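PDB 6YQ4: tannase from Fusobacterium nucleatum subsp. nucleatum ATCC 25586, which hydrolyses gallotannins, giving the bacterium detoxicant activity against these plant polyphenols. Local coordinates for residues A[20-25]-A[100-105]; A[304-309]-A[468-473]. One frame throughout, in Å; residues are numbered along the deposited sequence.

Overall arrangement
Both contacts attach a helix to an end of one mixed beta-sheet, but at its two outermost strands: interaction 1 involves strand 16-21, interaction 2 the end of strand 465-469. Their centres lie about 30 Å apart and their nearest atoms about 16 Å, without touching. Each is partly buried, and interaction 2 buries more surface, 199 against 118 Å². Their chemistry also differs. In interaction 1 one threonine of the crossover helix 100-106 meets two isoleucines near the turn end of a hairpin, through its methyl and the flank of its hydroxyl. In interaction 2 aliphatic branches of helix 298-316 meet two aromatic edges and an alanine, and a water joins the two backbones beside them.

Interaction 1. Residues A[20-25]-A[100-105]; sequences IKINGK and SLTYAL
Ile20 and Thr102 are the residues whose backbones come nearest, with their CA atoms 8.1 Å apart, so the end of strand 16-21 meets helix 100-106 through side chains. Both side chains set out toward the other segment and approach tip to tip. With CG1 anti to the backbone N (chi1 -175°) and CD1 extended beyond it, Ile20 brings CD1 to 3.9 Å from Thr102 OG1, which is van der Waals distance. That hydroxyl is engaged elsewhere, in a hydrogen bond with Gly91 O. The threonine's methyl does the apolar work: its CG2 lies 3.6 Å from Ile22 CG2 and 4.1 Å from Ile20 CG2. The side chains of Ile22 and Thr102 run past each other in opposite directions, though high B-factors make the placement of Ile22 less certain. Strands 16-21 and 26-36, consecutive in the chain, pair antiparallel as a beta-hairpin, with Ile20 backbone-bonded to Ile27; a weak bond from Ile22 N to Lys25 O (3.5 Å) is consistent with the turn. Leu101 and Ala104 pack on strands 73-76 and 110-114, parallel neighbours joined through this helix. The contact thus sets the edge hairpin of the sheet against the helix of a beta-alpha-beta crossover of the alpha/beta-hydrolase fold.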
# COMPACT_ATOMS: atom_id res chain seq x y z
N ILE A 20 2.75 20.35 -20.26
CA ILE A 20 2.64 19.03 -20.87
C ILE A 20 1.30 18.99 -21.60
O ILE A 20 0.32 19.58 -21.15
CB ILE A 20 2.78 17.90 -19.83
CG1 ILE A 20 2.79 16.53 -20.51
CG2 ILE A 20 1.67 17.96 -18.78
CD1 ILE A 20 2.87 15.40 -19.55
N LYS A 21 1.28 18.30 -22.73
CA LYS A 21 0.09 18.10 -23.54
C LYS A 21 -0.27 16.63 -23.47
O LYS A 21 0.57 15.77 -23.75
CB LYS A 21 0.32 18.54 -24.99
CG LYS A 21 1.05 19.89 -25.17
CD LYS A 21 2.59 19.75 -25.15
CE LYS A 21 3.28 20.98 -24.52
NZ LYS A 21 4.69 20.71 -24.09
N ILE A 22 -1.51 16.33 -23.08
CA ILE A 22 -1.90 14.93 -22.90
C ILE A 22 -2.38 14.31 -24.21
O ILE A 22 -1.88 13.25 -24.62
CB ILE A 22 -2.96 14.84 -21.77
CG1 ILE A 22 -4.17 15.75 -22.00
CG2 ILE A 22 -2.31 15.20 -20.46
CD1 ILE A 22 -5.42 15.06 -22.54
N ASN A 23 -3.33 14.95 -24.88
CA ASN A 23 -3.74 14.59 -26.23
C ASN A 23 -4.02 15.81 -27.09
O ASN A 23 -4.14 15.67 -28.31
CB ASN A 23 -5.00 13.70 -26.24
CG ASN A 23 -4.84 12.42 -25.41
OD1 ASN A 23 -4.81 12.46 -24.18
ND2 ASN A 23 -4.77 11.28 -26.09
N GLY A 24 -4.12 17.00 -26.51
CA GLY A 24 -4.42 18.21 -27.24
C GLY A 24 -4.52 19.43 -26.34
O GLY A 24 -4.35 20.56 -26.81
N LYS A 25 -4.79 19.22 -25.05
CA LYS A 25 -4.81 20.29 -24.06
C LYS A 25 -3.41 20.53 -23.52
O LYS A 25 -2.67 19.59 -23.23
CB LYS A 25 -5.75 19.94 -22.90
CG LYS A 25 -7.24 20.11 -23.22
CD LYS A 25 -7.85 21.35 -22.53
CE LYS A 25 -9.19 21.77 -23.16
NZ LYS A 25 -9.06 22.30 -24.55
N SER A 100 -0.54 9.77 -12.92
CA SER A 100 -1.50 10.21 -11.93
C SER A 100 -1.34 11.68 -11.56
O SER A 100 -2.33 12.36 -11.25
CB SER A 100 -1.40 9.31 -10.69
OG SER A 100 -0.21 9.57 -9.99
N LEU A 101 -0.10 12.19 -11.59
CA LEU A 101 0.14 13.59 -11.25
C LEU A 101 -0.33 14.51 -12.37
O LEU A 101 -0.89 15.59 -12.11
CB LEU A 101 1.62 13.82 -10.97
CG LEU A 101 2.23 13.26 -9.69
CD1 LEU A 101 2.34 11.72 -9.71
CD2 LEU A 101 3.58 13.91 -9.43
N THR A 102 -0.06 14.12 -13.63
CA THR A 102 -0.61 14.86 -14.77
C THR A 102 -2.13 14.85 -14.75
O THR A 102 -2.78 15.86 -15.03
CB THR A 102 -0.11 14.25 -16.08
OG1 THR A 102 1.32 14.31 -16.15
CG2 THR A 102 -0.73 14.97 -17.26
N TYR A 103 -2.72 13.69 -14.44
CA TYR A 103 -4.16 13.60 -14.29
C TYR A 103 -4.65 14.55 -13.21
O TYR A 103 -5.61 15.31 -13.41
CB TYR A 103 -4.57 12.15 -13.98
CG TYR A 103 -5.95 11.83 -14.49
CD1 TYR A 103 -7.09 12.29 -13.82
CD2 TYR A 103 -6.13 11.08 -15.66
CE1 TYR A 103 -8.37 12.04 -14.29
CE2 TYR A 103 -7.41 10.82 -16.14
CZ TYR A 103 -8.53 11.30 -15.45
OH TYR A 103 -9.80 11.05 -15.91
N ALA A 104 -3.98 14.55 -12.05
CA ALA A 104 -4.37 15.41 -10.95
C ALA A 104 -4.34 16.88 -11.36
O ALA A 104 -5.30 17.63 -11.11
CB ALA A 104 -3.47 15.15 -9.74
N LEU A 105 -3.27 17.31 -12.03
CA LEU A 105 -3.15 18.71 -12.44
C LEU A 105 -4.25 19.10 -13.41
O LEU A 105 -4.78 20.22 -13.34
CB LEU A 105 -1.78 18.97 -13.06
CG LEU A 105 -0.62 19.15 -12.08
CD1 LEU A 105 0.68 19.16 -12.86
CD2 LEU A 105 -0.77 20.43 -11.24

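Interaction 2. Residues A[304-309]-A[468-473]; sequences SIIIRN and FAAPWG
Ala470 N donates to a water 3.1 Å away, and the same water gives a weak bond of 3.4 Å to Ile306 O, bridging the strand end to helix 298-316. Beside this bridge the CA atoms of Ile306 and Ala470 are 6.9 Å apart, the nearest pair of the two segments. Ile306 reaches out with two branches. With CG1 beside the backbone N (chi1 -68°), CG2 falls anti to that N and lies 3.8 Å from Ala470 CB; the other branch runs extended to CD1, which sits 3.4 Å from Phe468 CE2, a tight approach. CD1 comes in at the ring's edge, near its plane, and the two side chains cross at about a right angle. Strand 465-469 is the outermost strand at this end of an alpha/beta-hydrolase sheet, and in that fold the loop following the last strand carries the catalytic histidine; the side chain of Ala470 lies near, without touching, residues that probably form a Ser-His-Asp triad. Helix 298-316 belongs to the long excursion between strands 202-206 and 435-439, consistent with a lid-like insertion. Further along, Ile307 CG2 faces the edge of the indole at a looser 4.5 Å from Trp472 CZ3. The indole is held by Trp472 NE1 bonding to Asp320 O and by an edge-to-face meeting with Phe324. A second polar link to the same helix is the hydrogen bond between Ala470 O and Ser310 OG.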
# COMPACT_ATOMS: atom_id res chain seq x y z
N SER A 304 -15.84 -15.02 -0.84
CA SER A 304 -16.36 -15.54 -2.09
C SER A 304 -17.35 -14.55 -2.71
O SER A 304 -17.47 -14.49 -3.93
CB SER A 304 -17.01 -16.90 -1.86
OG SER A 304 -18.35 -16.76 -1.41
N ILE A 305 -18.03 -13.75 -1.89
CA ILE A 305 -18.98 -12.79 -2.43
C ILE A 305 -18.25 -11.64 -3.12
O ILE A 305 -18.70 -11.14 -4.15
CB ILE A 305 -19.93 -12.30 -1.32
CG1 ILE A 305 -20.75 -13.47 -0.80
CG2 ILE A 305 -20.86 -11.26 -1.85
CD1 ILE A 305 -21.59 -13.15 0.43
N ILE A 306 -17.11 -11.22 -2.57
CA ILE A 306 -16.25 -10.26 -3.27
C ILE A 306 -15.94 -10.76 -4.68
O ILE A 306 -15.99 -10.00 -5.65
CB ILE A 306 -14.96 -10.02 -2.49
CG1 ILE A 306 -15.22 -9.29 -1.20
CG2 ILE A 306 -13.94 -9.23 -3.31
CD1 ILE A 306 -13.95 -9.25 -0.37
N ILE A 307 -15.58 -12.04 -4.80
CA ILE A 307 -15.26 -12.58 -6.12
C ILE A 307 -16.51 -12.64 -6.98
O ILE A 307 -16.50 -12.23 -8.15
CB ILE A 307 -14.56 -13.95 -6.00
CG1 ILE A 307 -13.23 -13.82 -5.25
CG2 ILE A 307 -14.30 -14.57 -7.37
CD1 ILE A 307 -12.23 -12.93 -5.94
N ARG A 308 -17.63 -13.12 -6.42
CA ARG A 308 -18.90 -13.15 -7.16
C ARG A 308 -19.23 -11.78 -7.70
O ARG A 308 -19.60 -11.63 -8.87
CB ARG A 308 -20.04 -13.63 -6.27
CG ARG A 308 -21.41 -13.66 -6.96
CD ARG A 308 -22.60 -13.66 -5.98
NE ARG A 308 -22.80 -12.35 -5.36
CZ ARG A 308 -23.54 -12.13 -4.27
NH1 ARG A 308 -24.15 -13.15 -3.68
NH2 ARG A 308 -23.65 -10.89 -3.78
N ASN A 309 -19.08 -10.75 -6.87
CA ASN A 309 -19.34 -9.39 -7.31
C ASN A 309 -18.37 -8.97 -8.39
O ASN A 309 -18.77 -8.31 -9.36
CB ASN A 309 -19.28 -8.44 -6.12
CG ASN A 309 -20.54 -8.47 -5.27
OD1 ASN A 309 -21.53 -9.16 -5.59
ND2 ASN A 309 -20.50 -7.72 -4.19
N PHE A 468 -14.21 -0.44 -1.68
CA PHE A 468 -13.38 -1.63 -1.83
C PHE A 468 -13.94 -2.51 -2.93
O PHE A 468 -15.15 -2.71 -3.02
CB PHE A 468 -13.31 -2.42 -0.53
CG PHE A 468 -12.55 -3.74 -0.65
CD1 PHE A 468 -11.23 -3.77 -1.03
CD2 PHE A 468 -13.16 -4.94 -0.32
CE1 PHE A 468 -10.53 -4.98 -1.11
CE2 PHE A 468 -12.45 -6.16 -0.40
CZ PHE A 468 -11.14 -6.18 -0.80
N ALA A 469 -13.03 -3.07 -3.72
CA ALA A 469 -13.33 -3.75 -4.97
C ALA A 469 -12.13 -4.61 -5.35
O ALA A 469 -10.97 -4.21 -5.14
CB ALA A 469 -13.64 -2.76 -6.09
N ALA A 470 -12.40 -5.77 -5.93
CA ALA A 470 -11.38 -6.65 -6.50
C ALA A 470 -11.61 -6.69 -8.00
O ALA A 470 -12.38 -7.53 -8.49
CB ALA A 470 -11.43 -8.04 -5.89
N PRO A 471 -10.99 -5.80 -8.76
CA PRO A 471 -11.26 -5.74 -10.21
C PRO A 471 -10.84 -7.03 -10.91
O PRO A 471 -9.74 -7.54 -10.72
CB PRO A 471 -10.41 -4.55 -10.67
CG PRO A 471 -10.10 -3.77 -9.42
CD PRO A 471 -10.03 -4.77 -8.32
N TRP A 472 -11.73 -7.52 -11.76
CA TRP A 472 -11.55 -8.79 -12.45
C TRP A 472 -10.36 -8.77 -13.41
O TRP A 472 -10.08 -7.76 -14.08
CB TRP A 472 -12.83 -9.14 -13.24
CG TRP A 472 -12.75 -10.48 -13.86
CD1 TRP A 472 -12.42 -10.77 -15.17
CD2 TRP A 472 -12.99 -11.74 -13.22
NE1 TRP A 472 -12.45 -12.14 -15.37
CE2 TRP A 472 -12.79 -12.75 -14.19
CE3 TRP A 472 -13.36 -12.10 -11.91
CZ2 TRP A 472 -12.94 -14.10 -13.88
CZ3 TRP A 472 -13.50 -13.44 -11.62
CH2 TRP A 472 -13.29 -14.43 -12.60
N GLY A 473 -9.67 -9.90 -13.49
CA GLY A 473 -8.55 -10.05 -14.39
C GLY A 473 -7.37 -9.15 -14.11
O GLY A 473 -6.54 -8.93 -15.00
O HOH W 1 -15.29 -6.70 -6.25